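Local coordinates for protein lipoteichoic acid primase (Listeria monocytogenes, PDB 4UOP) that belongs to the sulfatase-like family of alpha/beta proteins and binds a magnesium ion in its extracellular catalytic domain, at residues F281-H285 / E338-M342. Sequence-based numbering, arbitrary orientation.
Sequences FYGDH and EIDIM. With MG (magnesium ion), chain J.
Ile341 lays its CD1 methyl over one face of the Tyr282 ring, a CH-pi contact 4.0 Å from the ring centroid and 18° off the ring normal, offset toward the rim, nearest Tyr282 CD1. Glu338 meets the same ring at its edge: OE2 lies near the ring plane, 3.6 Å from Tyr282 CD2, and the carboxylate plane stands almost perpendicular to the ring, at 87°. The tyrosine side chain leaves its strand toward 338-342, and with CG between the backbone N and the carbonyl carbon (chi1 65°) the ring is set where Ile341 meets its face and Glu338 its edge; beyond it, the hydroxyl is hydrogen-bonded to Gln64.

Among the polar groups, Glu338 extends its chain just past the end of strand 277-283, bringing OE2 within 2.6 Å of Asp284 O. The other carboxylate oxygen, OE1, accepts a hydrogen bond from Thr102 N. Strand 277-283 belongs to the central mixed sheet of the sulfatase-type alpha/beta fold, with parallel strand 59-65 beside it, and the metal ligands Asp284 and His285 follow directly after its C-terminal end.

Magnesium is bound by Asp284 OD2 at 2.1 Å and His285 NE2 at 2.2 Å, together with a water, Glu66 and Thr108. Asp284 OD1, the oxygen turned from the metal, accepts hydrogen bonds from Ser67 N and, weakly, from His285 N.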
# COMPACT_ATOMS: atom_id res chain seq x y z
N PHE B 281 -0.08 0.52 27.50
CA PHE B 281 0.82 -0.32 26.71
C PHE B 281 0.01 -0.97 25.62
O PHE B 281 -1.05 -1.53 25.89
CB PHE B 281 1.43 -1.43 27.57
CG PHE B 281 2.14 -0.95 28.80
CD1 PHE B 281 3.02 0.11 28.74
CD2 PHE B 281 1.96 -1.59 30.01
CE1 PHE B 281 3.68 0.55 29.88
CE2 PHE B 281 2.62 -1.15 31.16
CZ PHE B 281 3.49 -0.09 31.08
N TYR B 282 0.52 -0.96 24.39
CA TYR B 282 -0.14 -1.68 23.30
C TYR B 282 0.89 -2.15 22.28
O TYR B 282 1.92 -1.51 22.10
CB TYR B 282 -1.20 -0.80 22.62
CG TYR B 282 -0.64 0.40 21.91
CD1 TYR B 282 -0.33 1.57 22.61
CD2 TYR B 282 -0.41 0.38 20.54
CE1 TYR B 282 0.20 2.67 21.97
CE2 TYR B 282 0.12 1.48 19.89
CZ TYR B 282 0.44 2.61 20.62
OH TYR B 282 0.99 3.73 20.03
N GLY B 283 0.60 -3.26 21.60
CA GLY B 283 1.46 -3.71 20.49
C GLY B 283 1.11 -2.91 19.25
O GLY B 283 -0.06 -2.59 19.04
N ASP B 284 2.10 -2.56 18.42
CA ASP B 284 1.78 -1.78 17.22
C ASP B 284 0.97 -2.56 16.19
O ASP B 284 0.01 -2.03 15.63
CB ASP B 284 2.98 -1.06 16.59
CG ASP B 284 4.10 -1.98 16.15
OD1 ASP B 284 4.12 -3.18 16.50
OD2 ASP B 284 4.98 -1.45 15.41
N HIS B 285 1.34 -3.82 15.97
CA HIS B 285 0.68 -4.68 15.00
C HIS B 285 1.29 -6.07 15.11
O HIS B 285 2.36 -6.23 15.73
CB HIS B 285 0.91 -4.14 13.59
CG HIS B 285 2.35 -3.91 13.29
ND1 HIS B 285 3.21 -4.94 12.96
CD2 HIS B 285 3.10 -2.79 13.33
CE1 HIS B 285 4.42 -4.45 12.80
NE2 HIS B 285 4.39 -3.15 13.02
N GLU B 338 -6.47 0.91 17.58
CA GLU B 338 -5.52 1.98 17.89
C GLU B 338 -6.15 3.38 17.76
O GLU B 338 -5.84 4.25 18.53
CB GLU B 338 -4.26 1.84 17.07
CG GLU B 338 -3.34 0.76 17.65
CD GLU B 338 -2.40 0.11 16.65
OE1 GLU B 338 -2.73 -0.01 15.45
OE2 GLU B 338 -1.33 -0.33 17.12
N ILE B 339 -7.05 3.56 16.81
CA ILE B 339 -7.74 4.85 16.68
C ILE B 339 -8.57 5.25 17.91
O ILE B 339 -8.94 6.43 18.04
CB ILE B 339 -8.67 4.91 15.46
CG1 ILE B 339 -9.70 3.78 15.49
CG2 ILE B 339 -7.86 4.91 14.18
CD1 ILE B 339 -10.87 4.02 14.57
N ASP B 340 -8.90 4.29 18.76
CA ASP B 340 -9.71 4.54 19.96
C ASP B 340 -8.93 4.98 21.19
O ASP B 340 -9.51 5.35 22.20
CB ASP B 340 -10.52 3.29 20.29
CG ASP B 340 -11.44 2.85 19.15
OD1 ASP B 340 -12.15 3.74 18.60
OD2 ASP B 340 -11.42 1.65 18.76
N ILE B 341 -7.59 4.93 21.13
CA ILE B 341 -6.80 5.24 22.31
C ILE B 341 -6.98 6.70 22.76
O ILE B 341 -7.16 6.96 23.95
CB ILE B 341 -5.32 4.85 22.14
CG1 ILE B 341 -5.23 3.31 22.10
CG2 ILE B 341 -4.49 5.42 23.29
CD1 ILE B 341 -3.84 2.74 21.83
N MET B 342 -6.99 7.65 21.82
CA MET B 342 -7.10 9.08 22.19
C MET B 342 -8.41 9.41 22.93
O MET B 342 -8.36 9.92 24.05
CB MET B 342 -6.92 10.00 20.99
CG MET B 342 -7.14 11.45 21.34
SD MET B 342 -6.89 12.59 19.99
CE MET B 342 -7.34 14.12 20.82
MG MG J . 6.18 -2.17 13.88
O HOH W 1 7.27 -2.77 12.04